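Local structure of heme-binding protein A (3TPA) at residues V44-G49 with F153-A158; N123-P128 with V157-L162. The protein probably binds glutathione or a related small solute for uptake, as a bacterial extracellular solute-binding protein of family 5. The protein carries 1 engineered substitution. All coordinates share one frame; numbering follows the deposited sequence.

After strand 9-14 and helix 36-39, the chain forms strand 44-46, an outermost strand of a five-stranded antiparallel sheet. It then runs through strands 53-63 and 69-74 and helices 94-105 and 120-124. Helix 127-130 leads into strands 131-136 and 141-146, which complete the sheet, and helix 153-156 follows. Contact 1 closes a loop of 103 residues by bringing 153-158 back to the edge strand. Contact 2 closes a shorter loop of 28 residues, from 123-128 to 157-162. The two loops cross rather than nest, and the contacts share V157 and A158. T156 packs on F161 and M125, and F153 on L127, so helix 153-156 connects both contacts.

Contact 1 (V44-G49 with F153-A158); sequences VEFKAG and FITTVA
E45 and A158 mark the closest backbone approach, with their CA atoms 4.8 Å apart. Here the segment that carries helix 153-156 packs on strand 44-46, the edge strand of the five-stranded antiparallel sheet. No direct hydrogen bond joins the two segments. The carbonyl of V44 instead points at A158, and V44 O lies 3.1 Å from A158 CA in a CA-H...O contact with an angle of 131° at the hydrogen. One water links F46 N and E45 OE2 to A158 O, which it meets at 2.7 Å. E45 OE1 is hydrogen-bonded to N41, and OE2 forms a salt bridge with R42. The methyl of A158 sits over one face of the F46 ring, offset toward the rim, with CB 3.9 Å from the centroid, a CH-pi contact. CZ at the tip of the same ring is 3.5 Å from T155 O, and the F46 and T155 side chains cross at about a right angle. V44 uses one branch: CG2 lies 3.6 Å from I154 O. It also meets A158 CB and, more loosely, I154 CD1 and V157 CG1. Strand 53-63 flanks the contact: V53 touches V44 and A158, while W61 touches V44 and I154. F502 meets the F46 ring.

Contact 2 (N123-P128 with V157-L162); sequences NWMNLP and VAMDFL
M125 and M159 reach toward each other tip to tip, and M125 CE comes within 3.8 Å of M159 SD. The M125 chain is bent at chi2 (-50°) and again at chi3. M159 SD is anti to CA (chi2 177°), and the bend at chi3 brings M159 CE to 3.9 Å from M125 SD. Each thioether therefore touches the other's terminal methyl. M125 CG also lies 4.0 Å from F161 CE2. L127 and F161 meet tip to tip as well: L127 CD1 lies at the ring edge, in plane, 3.8 Å from F161 CZ. M159 SD is also at that ring's edge, and L162 CG packs over one face. L127 CD1 has a looser contact with L162 CD1 at 4.2 Å. N126, with positive phi, is the C-prime residue of a Schellman motif that ends helix 120-124. The chain turns there into helix 127-130, with M125 and L127 both pointing toward 157-162. All five residues in contact are buried, and no hydrogen bond crosses between the segments. Thioether, aliphatic and ring contacts join them, so the pairing depends on shape and dispersion rather than on directed polar bonds.

Contact 1 (V44-G49 with F153-A158)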
loop_
_atom_site.group_PDB
_atom_site.type_symbol
_atom_site.label_atom_id
_atom_site.label_comp_id
_atom_site.label_asym_id
_atom_site.label_seq_id
_atom_site.Cartn_x
_atom_site.Cartn_y
_atom_site.Cartn_z
ATOM N N VAL A 44 15.079 6.832 5.414
ATOM C CA VAL A 44 15.388 6.420 4.039
ATOM C C VAL A 44 14.123 6.566 3.193
ATOM O O VAL A 44 13.012 6.521 3.726
ATOM C CB VAL A 44 15.913 4.967 3.976
ATOM C CG1 VAL A 44 17.104 4.789 4.914
ATOM C CG2 VAL A 44 14.790 3.963 4.332
ATOM N N GLU A 45 14.280 6.761 1.884
ATOM C CA GLU A 45 13.139 7.031 1.007
ATOM C C GLU A 45 13.105 6.014 -0.124
ATOM O O GLU A 45 14.146 5.527 -0.531
ATOM C CB GLU A 45 13.287 8.418 0.375
ATOM C CG GLU A 45 13.646 9.534 1.344
ATOM C CD GLU A 45 12.437 10.095 2.038
ATOM O OE1 GLU A 45 12.524 11.218 2.581
ATOM O OE2 GLU A 45 11.392 9.412 2.031
ATOM N N PHE A 46 11.924 5.717 -0.661
ATOM C CA PHE A 46 11.848 4.803 -1.807
ATOM C C PHE A 46 12.427 5.478 -3.058
ATOM O O PHE A 46 12.107 6.624 -3.346
ATOM C CB PHE A 46 10.397 4.396 -2.085
ATOM C CG PHE A 46 9.784 3.526 -1.011
ATOM C CD1 PHE A 46 10.121 2.193 -0.907
ATOM C CD2 PHE A 46 8.845 4.044 -0.134
ATOM C CE1 PHE A 46 9.555 1.400 0.067
ATOM C CE2 PHE A 46 8.270 3.256 0.838
ATOM C CZ PHE A 46 8.624 1.925 0.937
ATOM N N LYS A 47 13.287 4.786 -3.793
ATOM C CA LYS A 47 13.738 5.304 -5.083
ATOM C C LYS A 47 12.495 5.532 -5.933
ATOM O O LYS A 47 11.524 4.788 -5.801
ATOM C CB LYS A 47 14.687 4.315 -5.780
ATOM C CG LYS A 47 16.069 4.206 -5.134
ATOM C CD LYS A 47 16.983 3.248 -5.900
ATOM C CE LYS A 47 18.426 3.332 -5.412
ATOM N NZ LYS A 47 19.074 4.638 -5.748
ATOM N N ALA A 48 12.513 6.565 -6.778
ATOM C CA ALA A 48 11.353 6.904 -7.610
ATOM C C ALA A 48 10.864 5.713 -8.432
ATOM O O ALA A 48 11.642 5.058 -9.119
ATOM C CB ALA A 48 11.673 8.081 -8.525
ATOM N N GLY A 49 9.571 5.424 -8.333
ATOM C CA GLY A 49 8.961 4.347 -9.098
ATOM C C GLY A 49 9.307 2.948 -8.618
ATOM O O GLY A 49 8.924 1.961 -9.235
ATOM N N PHE A 153 11.666 -4.404 7.515
ATOM C CA PHE A 153 11.717 -3.217 8.354
ATOM C C PHE A 153 12.361 -2.006 7.677
ATOM O O PHE A 153 11.894 -0.885 7.845
ATOM C CB PHE A 153 12.432 -3.510 9.681
ATOM C CG PHE A 153 12.455 -2.324 10.606
ATOM C CD1 PHE A 153 11.279 -1.865 11.183
ATOM C CD2 PHE A 153 13.639 -1.639 10.862
ATOM C CE1 PHE A 153 11.286 -0.750 12.016
ATOM C CE2 PHE A 153 13.651 -0.526 11.695
ATOM C CZ PHE A 153 12.474 -0.082 12.273
ATOM N N ILE A 154 13.440 -2.217 6.931
ATOM C CA ILE A 154 14.076 -1.097 6.214
ATOM C C ILE A 154 13.086 -0.366 5.279
ATOM O O ILE A 154 13.088 0.871 5.178
ATOM C CB ILE A 154 15.376 -1.522 5.455
ATOM C CG1 ILE A 154 16.214 -0.282 5.105
ATOM C CG2 ILE A 154 15.074 -2.352 4.185
ATOM C CD1 ILE A 154 16.503 0.618 6.289
ATOM N N THR A 155 12.209 -1.111 4.617
ATOM C CA THR A 155 11.187 -0.457 3.791
ATOM C C THR A 155 10.085 0.185 4.633
ATOM O O THR A 155 9.546 1.224 4.269
ATOM C CB THR A 155 10.599 -1.376 2.700
ATOM O OG1 THR A 155 10.120 -2.573 3.289
ATOM C CG2 THR A 155 11.667 -1.747 1.679
ATOM N N THR A 156 9.760 -0.408 5.778
ATOM C CA THR A 156 8.805 0.236 6.674
ATOM C C THR A 156 9.270 1.643 7.081
ATOM O O THR A 156 8.465 2.569 7.179
ATOM C CB THR A 156 8.516 -0.638 7.912
ATOM O OG1 THR A 156 7.957 -1.881 7.467
ATOM C CG2 THR A 156 7.527 0.061 8.864
ATOM N N VAL A 157 10.573 1.798 7.292
ATOM C CA VAL A 157 11.169 3.071 7.714
ATOM C C VAL A 157 10.979 4.190 6.679
ATOM O O VAL A 157 11.023 5.382 7.020
ATOM C CB VAL A 157 12.675 2.895 8.013
ATOM C CG1 VAL A 157 13.363 4.232 8.232
ATOM C CG2 VAL A 157 12.854 2.004 9.226
ATOM N N ALA A 158 10.766 3.796 5.424
ATOM C CA ALA A 158 10.550 4.734 4.318
ATOM C C ALA A 158 9.074 5.111 4.130
ATOM O O ALA A 158 8.726 5.938 3.280
ATOM C CB ALA A 158 11.106 4.138 3.017
HETATM O O HOH W 1 9.876 7.224 1.183
#

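Contact 2 (N123-P128 with V157-L162)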
loop_
_atom_site.group_PDB
_atom_site.type_symbol
_atom_site.label_atom_id
_atom_site.label_comp_id
_atom_site.label_asym_id
_atom_site.label_seq_id
_atom_site.Cartn_x
_atom_site.Cartn_y
_atom_site.Cartn_z
ATOM N N ASN A 123 0.632 0.410 14.005
ATOM C CA ASN A 123 0.008 -0.873 14.348
ATOM C C ASN A 123 -0.174 -1.803 13.149
ATOM O O ASN A 123 0.063 -3.006 13.244
ATOM C CB ASN A 123 -1.340 -0.646 15.052
ATOM C CG ASN A 123 -1.161 -0.126 16.464
ATOM O OD1 ASN A 123 -0.841 -0.882 17.380
ATOM N ND2 ASN A 123 -1.339 1.173 16.639
ATOM N N TRP A 124 -0.585 -1.246 12.016
ATOM C CA TRP A 124 -0.760 -2.059 10.814
ATOM C C TRP A 124 0.540 -2.751 10.403
ATOM O O TRP A 124 0.509 -3.879 9.920
ATOM C CB TRP A 124 -1.320 -1.230 9.663
ATOM C CG TRP A 124 -2.750 -0.814 9.868
ATOM C CD1 TRP A 124 -3.694 -1.463 10.618
ATOM C CD2 TRP A 124 -3.391 0.357 9.346
ATOM N NE1 TRP A 124 -4.886 -0.780 10.577
ATOM C CE2 TRP A 124 -4.727 0.344 9.806
ATOM C CE3 TRP A 124 -2.971 1.412 8.526
ATOM C CZ2 TRP A 124 -5.638 1.337 9.477
ATOM C CZ3 TRP A 124 -3.878 2.399 8.204
ATOM C CH2 TRP A 124 -5.198 2.355 8.677
ATOM N N MET A 125 1.669 -2.068 10.595
ATOM C CA MET A 125 2.987 -2.616 10.265
ATOM C C MET A 125 3.625 -3.396 11.427
ATOM O O MET A 125 4.806 -3.754 11.385
ATOM C CB MET A 125 3.927 -1.502 9.787
ATOM C CG MET A 125 3.375 -0.696 8.613
ATOM S SD MET A 125 2.775 -1.728 7.252
ATOM C CE MET A 125 4.291 -2.527 6.729
ATOM N N ASN A 126 2.835 -3.640 12.465
ATOM C CA ASN A 126 3.236 -4.502 13.572
ATOM C C ASN A 126 4.465 -4.036 14.324
ATOM O O ASN A 126 5.191 -4.843 14.884
ATOM C CB ASN A 126 3.442 -5.939 13.092
ATOM C CG ASN A 126 2.302 -6.435 12.233
ATOM O OD1 ASN A 126 1.160 -6.551 12.689
ATOM N ND2 ASN A 126 2.606 -6.736 10.975
ATOM N N LEU A 127 4.703 -2.733 14.346
ATOM C CA LEU A 127 5.836 -2.219 15.113
ATOM C C LEU A 127 5.710 -2.423 16.628
ATOM O O LEU A 127 6.718 -2.531 17.315
ATOM C CB LEU A 127 6.082 -0.741 14.798
ATOM C CG LEU A 127 6.443 -0.520 13.328
ATOM C CD1 LEU A 127 6.842 0.913 13.094
ATOM C CD2 LEU A 127 7.558 -1.462 12.922
ATOM N N PRO A 128 4.479 -2.440 17.170
ATOM C CA PRO A 128 4.462 -2.626 18.625
ATOM C C PRO A 128 5.164 -3.918 19.036
ATOM O O PRO A 128 5.693 -4.017 20.135
ATOM C CB PRO A 128 2.972 -2.720 18.948
ATOM C CG PRO A 128 2.295 -1.931 17.868
ATOM C CD PRO A 128 3.134 -2.174 16.624
ATOM N N VAL A 157 10.573 1.798 7.292
ATOM C CA VAL A 157 11.169 3.071 7.714
ATOM C C VAL A 157 10.979 4.190 6.679
ATOM O O VAL A 157 11.023 5.382 7.020
ATOM C CB VAL A 157 12.675 2.895 8.013
ATOM C CG1 VAL A 157 13.363 4.232 8.232
ATOM C CG2 VAL A 157 12.854 2.004 9.226
ATOM N N ALA A 158 10.766 3.796 5.424
ATOM C CA ALA A 158 10.550 4.734 4.318
ATOM C C ALA A 158 9.074 5.111 4.130
ATOM O O ALA A 158 8.726 5.938 3.280
ATOM C CB ALA A 158 11.106 4.138 3.017
ATOM N N MET A 159 8.202 4.509 4.930
ATOM C CA MET A 159 6.779 4.777 4.782
ATOM C C MET A 159 6.413 6.123 5.379
ATOM O O MET A 159 7.075 6.619 6.301
ATOM C CB MET A 159 5.957 3.630 5.400
ATOM C CG MET A 159 6.127 2.291 4.677
ATOM S SD MET A 159 5.211 0.950 5.486
ATOM C CE MET A 159 3.530 1.549 5.347
ATOM N N ASP A 160 5.357 6.714 4.836
ATOM C CA ASP A 160 4.911 8.062 5.202
ATOM C C ASP A 160 4.685 8.311 6.684
ATOM O O ASP A 160 5.000 9.404 7.176
ATOM C CB ASP A 160 3.651 8.419 4.427
ATOM C CG ASP A 160 3.873 8.386 2.947
ATOM O OD1 ASP A 160 4.095 7.288 2.415
ATOM O OD2 ASP A 160 3.835 9.450 2.319
ATOM N N PHE A 161 4.134 7.321 7.389
ATOM C CA PHE A 161 3.826 7.471 8.815
ATOM C C PHE A 161 5.079 7.690 9.676
ATOM O O PHE A 161 5.001 8.172 10.815
ATOM C CB PHE A 161 3.011 6.264 9.336
ATOM C CG PHE A 161 3.828 5.001 9.625
ATOM C CD1 PHE A 161 4.109 4.621 10.937
ATOM C CD2 PHE A 161 4.241 4.168 8.597
ATOM C CE1 PHE A 161 4.798 3.461 11.209
ATOM C CE2 PHE A 161 4.949 2.988 8.863
ATOM C CZ PHE A 161 5.227 2.634 10.165
ATOM N N LEU A 162 6.237 7.357 9.125
ATOM C CA LEU A 162 7.497 7.577 9.853
ATOM C C LEU A 162 8.247 8.830 9.384
ATOM O O LEU A 162 9.463 8.922 9.489
ATOM C CB LEU A 162 8.370 6.304 9.844
ATOM C CG LEU A 162 7.738 5.179 10.676
ATOM C CD1 LEU A 162 8.548 3.873 10.577
ATOM C CD2 LEU A 162 7.593 5.579 12.165
#